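Local coordinates for protein thioesterase (Streptomyces sp. WAC02707, PDB 6VAP) that probably hydrolyses stalled or misprimed acyl groups off carrier domains of the borrelidin polyketide synthase, acting as an editing type II thioesterase, at residues L103-A108 against P190-P195; E119-S124 against R213-H218; T224-A229 against L243-E248. All blocks are in the same frame, centred on the assembly; numbering follows the deposited sequence.

Interaction 1 (L103-A108 against P190-P195); sequences LAFELA and PKLRCP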
# COMPACT_ATOMS: atom_id res chain seq x y z
N LEU A 103 -2.33 -3.20 -4.24
CA LEU A 103 -3.31 -2.14 -4.46
C LEU A 103 -2.65 -0.89 -5.00
O LEU A 103 -3.15 -0.30 -5.96
CB LEU A 103 -4.06 -1.85 -3.17
CG LEU A 103 -5.10 -0.74 -3.25
CD1 LEU A 103 -6.11 -1.01 -4.37
CD2 LEU A 103 -5.82 -0.63 -1.93
N ALA A 104 -1.50 -0.50 -4.43
CA ALA A 104 -0.79 0.68 -4.91
C ALA A 104 -0.39 0.52 -6.36
O ALA A 104 -0.46 1.50 -7.12
CB ALA A 104 0.45 0.97 -4.06
N PHE A 105 0.02 -0.68 -6.75
CA PHE A 105 0.42 -0.91 -8.13
C PHE A 105 -0.77 -0.82 -9.05
O PHE A 105 -0.65 -0.31 -10.16
CB PHE A 105 1.08 -2.28 -8.26
CG PHE A 105 1.13 -2.80 -9.67
CD1 PHE A 105 2.10 -2.35 -10.57
CD2 PHE A 105 0.25 -3.75 -10.09
CE1 PHE A 105 2.15 -2.85 -11.85
CE2 PHE A 105 0.30 -4.25 -11.36
CZ PHE A 105 1.26 -3.80 -12.25
N GLU A 106 -1.91 -1.36 -8.64
CA GLU A 106 -3.12 -1.31 -9.45
C GLU A 106 -3.61 0.12 -9.59
O GLU A 106 -4.06 0.52 -10.67
CB GLU A 106 -4.18 -2.21 -8.81
CG GLU A 106 -3.95 -3.69 -9.01
CD GLU A 106 -4.02 -4.07 -10.49
OE1 GLU A 106 -4.63 -3.31 -11.25
OE2 GLU A 106 -3.44 -5.10 -10.86
N LEU A 107 -3.53 0.90 -8.51
CA LEU A 107 -3.88 2.32 -8.57
C LEU A 107 -2.92 3.06 -9.49
O LEU A 107 -3.35 3.91 -10.29
CB LEU A 107 -3.86 2.94 -7.17
CG LEU A 107 -4.93 2.42 -6.24
CD1 LEU A 107 -4.64 2.86 -4.77
CD2 LEU A 107 -6.28 2.98 -6.68
N ALA A 108 -1.65 2.68 -9.48
CA ALA A 108 -0.70 3.32 -10.38
C ALA A 108 -1.07 3.07 -11.84
O ALA A 108 -1.02 3.97 -12.68
CB ALA A 108 0.71 2.83 -10.09
N PRO A 190 -0.06 -2.68 -20.13
CA PRO A 190 1.10 -1.81 -20.41
C PRO A 190 1.93 -1.63 -19.16
O PRO A 190 1.40 -1.48 -18.06
CB PRO A 190 0.47 -0.49 -20.85
CG PRO A 190 -0.94 -0.86 -21.28
CD PRO A 190 -1.35 -2.02 -20.40
N LYS A 191 3.25 -1.69 -19.33
CA LYS A 191 4.16 -1.42 -18.22
C LYS A 191 3.94 -0.02 -17.65
O LYS A 191 3.49 0.89 -18.35
CB LYS A 191 5.62 -1.55 -18.66
CG LYS A 191 6.12 -3.00 -18.76
CD LYS A 191 7.64 -3.01 -19.01
CE LYS A 191 8.14 -4.40 -19.25
NZ LYS A 191 9.62 -4.42 -19.50
N LEU A 192 4.31 0.18 -16.39
CA LEU A 192 4.32 1.54 -15.86
C LEU A 192 5.50 2.34 -16.45
O LEU A 192 6.43 1.80 -17.03
CB LEU A 192 4.38 1.50 -14.33
CG LEU A 192 3.19 0.83 -13.63
CD1 LEU A 192 3.50 0.61 -12.15
CD2 LEU A 192 1.91 1.64 -13.76
N ARG A 193 5.52 3.64 -16.33
CA ARG A 193 6.69 4.48 -16.66
C ARG A 193 7.21 5.17 -15.40
O ARG A 193 8.32 5.64 -15.41
CB ARG A 193 6.33 5.51 -17.73
CG ARG A 193 5.84 4.89 -19.03
CD ARG A 193 5.24 5.92 -19.96
NE ARG A 193 3.84 5.60 -20.20
CZ ARG A 193 2.85 6.03 -19.44
NH1 ARG A 193 3.11 6.86 -18.44
NH2 ARG A 193 1.62 5.65 -19.70
N CYS A 194 6.43 5.24 -14.35
CA CYS A 194 6.84 5.93 -13.13
C CYS A 194 7.91 5.11 -12.46
O CYS A 194 7.88 3.94 -12.52
CB CYS A 194 5.77 6.00 -12.06
SG CYS A 194 5.27 4.37 -11.50
N PRO A 195 9.06 5.66 -11.66
CA PRO A 195 10.02 4.91 -10.84
C PRO A 195 9.32 3.97 -9.87
O PRO A 195 8.26 4.26 -9.33
CB PRO A 195 10.78 6.01 -10.09
CG PRO A 195 10.60 7.25 -10.94
CD PRO A 195 9.24 7.12 -11.56

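Interaction 2 (E119-S124 against R213-H218); sequences EALLVS and RAWSEH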
# COMPACT_ATOMS: atom_id res chain seq x y z
N GLU A 119 5.22 10.30 -9.31
CA GLU A 119 6.62 10.53 -8.97
C GLU A 119 7.33 9.23 -8.61
O GLU A 119 8.48 9.01 -8.98
CB GLU A 119 6.71 11.52 -7.81
CG GLU A 119 6.07 12.86 -8.10
CD GLU A 119 6.60 13.51 -9.37
OE1 GLU A 119 7.84 13.60 -9.52
OE2 GLU A 119 5.77 13.93 -10.21
N ALA A 120 6.66 8.38 -7.83
CA ALA A 120 7.23 7.09 -7.51
C ALA A 120 6.11 6.15 -7.10
O ALA A 120 5.05 6.60 -6.63
CB ALA A 120 8.26 7.22 -6.39
N LEU A 121 6.36 4.85 -7.29
CA LEU A 121 5.56 3.78 -6.69
C LEU A 121 6.49 3.06 -5.71
O LEU A 121 7.47 2.43 -6.13
CB LEU A 121 5.01 2.85 -7.76
CG LEU A 121 4.38 1.59 -7.22
CD1 LEU A 121 3.23 1.93 -6.25
CD2 LEU A 121 3.92 0.67 -8.35
N LEU A 122 6.22 3.18 -4.39
CA LEU A 122 6.99 2.51 -3.35
C LEU A 122 6.19 1.30 -2.87
O LEU A 122 5.02 1.41 -2.48
CB LEU A 122 7.30 3.45 -2.18
CG LEU A 122 8.22 4.60 -2.56
CD1 LEU A 122 7.51 5.96 -2.43
CD2 LEU A 122 9.43 4.58 -1.66
N VAL A 123 6.81 0.12 -2.96
CA VAL A 123 6.14 -1.13 -2.65
C VAL A 123 6.98 -1.91 -1.66
O VAL A 123 8.18 -2.12 -1.86
CB VAL A 123 5.90 -1.97 -3.92
CG1 VAL A 123 4.73 -1.36 -4.73
CG2 VAL A 123 7.13 -1.97 -4.74
N SER A 124 6.36 -2.31 -0.56
CA SER A 124 7.07 -2.89 0.57
C SER A 124 6.51 -4.28 0.81
O SER A 124 5.30 -4.44 0.88
CB SER A 124 6.85 -2.01 1.82
OG SER A 124 7.07 -2.75 2.99
N ARG A 213 12.73 -8.35 -6.62
CA ARG A 213 13.43 -7.77 -7.76
C ARG A 213 12.53 -7.76 -8.99
O ARG A 213 12.70 -6.93 -9.88
CB ARG A 213 14.75 -8.54 -8.00
CG ARG A 213 15.54 -8.11 -9.22
CD ARG A 213 16.25 -6.80 -8.98
NE ARG A 213 17.19 -6.87 -7.86
CZ ARG A 213 18.03 -5.89 -7.53
NH1 ARG A 213 18.07 -4.77 -8.23
NH2 ARG A 213 18.85 -6.04 -6.49
N ALA A 214 11.58 -8.70 -9.09
CA ALA A 214 10.76 -8.78 -10.28
C ALA A 214 9.89 -7.54 -10.44
O ALA A 214 9.38 -7.30 -11.53
CB ALA A 214 9.89 -10.03 -10.23
N TRP A 215 9.75 -6.71 -9.40
CA TRP A 215 9.05 -5.45 -9.60
C TRP A 215 9.69 -4.63 -10.70
O TRP A 215 9.01 -3.83 -11.34
CB TRP A 215 9.00 -4.65 -8.31
CG TRP A 215 7.92 -5.04 -7.35
CD1 TRP A 215 8.07 -5.87 -6.22
CD2 TRP A 215 6.56 -4.61 -7.34
NE1 TRP A 215 6.89 -5.96 -5.53
CE2 TRP A 215 5.94 -5.23 -6.20
CE3 TRP A 215 5.78 -3.84 -8.20
CZ2 TRP A 215 4.58 -5.04 -5.90
CZ3 TRP A 215 4.47 -3.64 -7.89
CH2 TRP A 215 3.87 -4.24 -6.76
N SER A 216 10.98 -4.81 -10.95
CA SER A 216 11.65 -4.09 -12.02
C SER A 216 11.03 -4.36 -13.39
O SER A 216 11.23 -3.57 -14.32
CB SER A 216 13.14 -4.49 -12.05
OG SER A 216 13.32 -5.82 -12.52
N GLU A 217 10.33 -5.48 -13.54
CA GLU A 217 9.77 -5.87 -14.82
C GLU A 217 8.44 -5.19 -15.11
O GLU A 217 7.85 -5.45 -16.17
CB GLU A 217 9.60 -7.39 -14.88
CG GLU A 217 10.93 -8.16 -14.89
CD GLU A 217 10.77 -9.61 -14.48
OE1 GLU A 217 9.67 -10.16 -14.69
OE2 GLU A 217 11.73 -10.20 -13.95
N HIS A 218 7.96 -4.34 -14.20
CA HIS A 218 6.65 -3.72 -14.33
C HIS A 218 6.71 -2.22 -14.58
O HIS A 218 5.66 -1.56 -14.62
CB HIS A 218 5.83 -3.99 -13.08
CG HIS A 218 5.45 -5.43 -12.91
ND1 HIS A 218 4.27 -5.93 -13.40
CD2 HIS A 218 6.09 -6.48 -12.36
CE1 HIS A 218 4.18 -7.22 -13.12
NE2 HIS A 218 5.29 -7.58 -12.50

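Interaction 3 (T224-A229 against L243-E248); sequences TLDTFA and LGIIAE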
# COMPACT_ATOMS: atom_id res chain seq x y z
N THR A 224 14.71 0.59 -8.09
CA THR A 224 15.65 0.45 -6.99
C THR A 224 15.03 -0.51 -5.99
O THR A 224 13.81 -0.52 -5.79
CB THR A 224 15.98 1.81 -6.33
OG1 THR A 224 14.78 2.48 -5.93
CG2 THR A 224 16.74 2.72 -7.30
N LEU A 225 15.86 -1.35 -5.40
CA LEU A 225 15.44 -2.31 -4.40
C LEU A 225 16.32 -2.15 -3.18
O LEU A 225 17.55 -2.20 -3.30
CB LEU A 225 15.54 -3.72 -4.91
CG LEU A 225 15.31 -4.84 -3.90
CD1 LEU A 225 13.92 -4.78 -3.31
CD2 LEU A 225 15.55 -6.20 -4.55
N ASP A 226 15.70 -1.97 -2.02
CA ASP A 226 16.41 -1.82 -0.75
C ASP A 226 15.97 -2.94 0.17
O ASP A 226 14.76 -3.16 0.32
CB ASP A 226 16.14 -0.47 -0.07
CG ASP A 226 17.08 0.62 -0.52
OD1 ASP A 226 18.32 0.43 -0.42
OD2 ASP A 226 16.60 1.68 -0.96
N THR A 227 16.93 -3.65 0.77
CA THR A 227 16.67 -4.75 1.68
C THR A 227 17.00 -4.30 3.09
O THR A 227 18.00 -3.60 3.33
CB THR A 227 17.51 -5.99 1.29
OG1 THR A 227 17.27 -6.27 -0.11
CG2 THR A 227 17.18 -7.13 2.14
N PHE A 228 16.20 -4.76 4.04
CA PHE A 228 16.35 -4.41 5.44
C PHE A 228 16.43 -5.67 6.31
O PHE A 228 15.85 -6.71 5.99
CB PHE A 228 15.18 -3.56 5.90
CG PHE A 228 14.98 -2.31 5.07
CD1 PHE A 228 14.35 -2.39 3.84
CD2 PHE A 228 15.45 -1.05 5.53
CE1 PHE A 228 14.19 -1.21 3.06
CE2 PHE A 228 15.24 0.07 4.82
CZ PHE A 228 14.61 -0.00 3.53
N ALA A 229 17.19 -5.56 7.41
CA ALA A 229 17.27 -6.66 8.37
C ALA A 229 15.91 -6.80 9.05
O ALA A 229 15.52 -5.97 9.87
CB ALA A 229 18.39 -6.43 9.38
N LEU A 243 11.18 6.60 5.94
CA LEU A 243 10.72 7.98 5.79
C LEU A 243 11.73 8.83 5.02
O LEU A 243 11.33 9.68 4.21
CB LEU A 243 10.45 8.60 7.16
CG LEU A 243 9.43 7.91 8.02
CD1 LEU A 243 9.42 8.57 9.43
CD2 LEU A 243 8.06 7.96 7.40
N GLY A 244 13.03 8.63 5.28
CA GLY A 244 14.03 9.31 4.48
C GLY A 244 14.04 8.87 3.02
O GLY A 244 14.34 9.67 2.13
N ILE A 245 13.75 7.61 2.75
CA ILE A 245 13.64 7.15 1.37
C ILE A 245 12.42 7.77 0.70
O ILE A 245 12.48 8.26 -0.44
CB ILE A 245 13.58 5.61 1.34
CG1 ILE A 245 15.01 5.04 1.51
CG2 ILE A 245 12.99 5.11 0.05
CD1 ILE A 245 15.04 3.57 1.92
N ILE A 246 11.28 7.75 1.40
CA ILE A 246 10.09 8.39 0.86
C ILE A 246 10.38 9.86 0.58
O ILE A 246 10.09 10.35 -0.51
CB ILE A 246 8.91 8.22 1.82
CG1 ILE A 246 8.40 6.77 1.79
CG2 ILE A 246 7.81 9.19 1.49
CD1 ILE A 246 7.50 6.44 2.98
N ALA A 247 10.98 10.56 1.54
CA ALA A 247 11.22 11.99 1.40
C ALA A 247 12.15 12.27 0.23
O ALA A 247 11.95 13.24 -0.50
CB ALA A 247 11.80 12.55 2.70
N GLU A 248 13.17 11.43 0.03
CA GLU A 248 14.06 11.62 -1.10
C GLU A 248 13.29 11.56 -2.42
O GLU A 248 13.55 12.35 -3.34
CB GLU A 248 15.17 10.56 -1.09
CG GLU A 248 16.25 10.77 -2.14
CD GLU A 248 17.00 12.08 -1.97
OE1 GLU A 248 17.39 12.40 -0.83
OE2 GLU A 248 17.18 12.79 -2.98

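Interaction 1 (L103-A108 against P190-P195)
L192 inserts its branched end between F105 and A108, residues three apart on one side of the helix, and the contact is van der Waals throughout, apolar between the side chains. Its two methyls divide the work. CD1 serves the aromatic: it lies 3.6 Å from F105 CD1 and almost as close to F105 CE1, meeting one side of the ring at a slant. CD2 goes to the backbone end of A108, 3.8 Å from the carbonyl carbon A108 C, and L192 CD2 also stands 4.0 Å from A108 CB. L192 CD1 reaches that same A108 CB at 4.1 Å, so both branches touch the small methyl.

The torsions bring the partners together. F105 starts off along the helix surface rather than at the loop, and with CG anti to the backbone N (chi1 162°) it carries the near ortho and meta carbons to L192. L192, whose CB points toward the helix, has CG anti to its carbonyl carbon (chi1 -62°), which brings CD1 to the ring and CD2 to A108. H218 sets its ring nearly perpendicular to that of F105.

Polar groups are dealt with outside this hydrophobic joint. A108 N is bonded within the helix to A104 O at 2.9 Å. One turn beyond A108, E112 on the same helix accepts hydrogen bonds from both R193 N and C194 N, a second, polar tie between helix and loop beside the leucine.

Helix 99-113 is the one that follows the probable nucleophile elbow of this alpha/beta-hydrolase fold, and the loop leads into strand 196-201. L121 of strand 120-124 touches F105, L192 and C194, while the far side of the helix packs through L103 and L107 on strand 26-30 and helix 73-87.

Interaction 2 (E119-S124 against R213-H218)
V123 presses both methyls onto one face of the W215 indole. CG2 sits above the five-membered ring in a CH-pi contact, 3.8 Å from its centroid and only 15° off the ring normal, while V123 CG1 lies over the outer part of the six-membered ring, closest to W215 CH2 at 3.6 Å. L121, two residues back on the same side of the strand, brings L121 CD2 obliquely to W215 CZ3 at 4.4 Å, a looser touch. At the indole edge, W215 NE1 donates to the backbone oxygen of R126.

The two side chains come from opposite directions, the valine arriving over the indole face. V123 has CG1 anti to its carbonyl carbon (chi1 -75°), which spreads the methyls over the two fused rings, and W215 reaches in from a 3-10 turn at residues 214-217. That turn is tied internally: R213 O accepts from S216 N at 2.9 Å and also from S216 OG, whose approach makes a C=O...O angle of 160°. W215 also packs on F223, and V123 on I196 and A198 of the adjacent strand.

In alpha/beta-hydrolase terms, a segment connecting helix 209-213 to the edge strand 223-228 lays its tryptophan over the central sheet. Attraction here is therefore dispersion plus weak CH-pi, with little directional demand across the interface; the R126 bond satisfies the buried indole N-H and helps fix the ring's rotation.

Interaction 3 (T224-A229 against L243-E248)
I245 CD1 makes the close approaches of segment 243-248 to the strand, meeting two residues there. The apolar part is with F228: the methyl stands at the ring edge, close to its plane, 3.9 Å from F228 CZ, the far corner of the ring. The other part is plain van der Waals contact with a polar atom, D226 OD2, at 3.8 Å from I245 CD1.

D226 and F228, two apart in the strand, both point to the helix, and the isoleucine comes at them from the opposite direction. Its extended outer arm (chi2 162°) carries CD1 the length needed to span the gap. Strand 223-228 is the edge strand of the alpha/beta-hydrolase sheet and helix 239-250 the last helix of the fold, packed on one side of that sheet; the loop joining the two holds the probable catalytic histidine.

D226 OD2 has its polar partner on the neighbouring strand, H197 NE2, with which it forms a hydrogen bond, and I245 also touches H197. F228 is held by two other rings, stacking with Y234 and meeting H238 edge-to-face.

Overall arrangement
Interactions 2 and 3 each pack an element onto the same alpha/beta-hydrolase sheet, while interaction 1 joins a helix to a loop beside it. Interactions 1 and 2 are buried neighbours with centres about 8 Å apart, interleaved along the chain and joined by backbone: L192 N lies 2.8 Å from H218 O and P195 O 2.8 Å from L121 N, probable hydrogen bonds. Interaction 3, at the edge strand, is only partly buried. It meets interaction 2 where L122 packs on I245 and I246 and R213 on L225, but not interaction 1. Chemistry follows depth: leucine on phenylalanine and valine on tryptophan inside, an isoleucine methyl between phenyl edge and carboxylate oxygen in the partly buried contact.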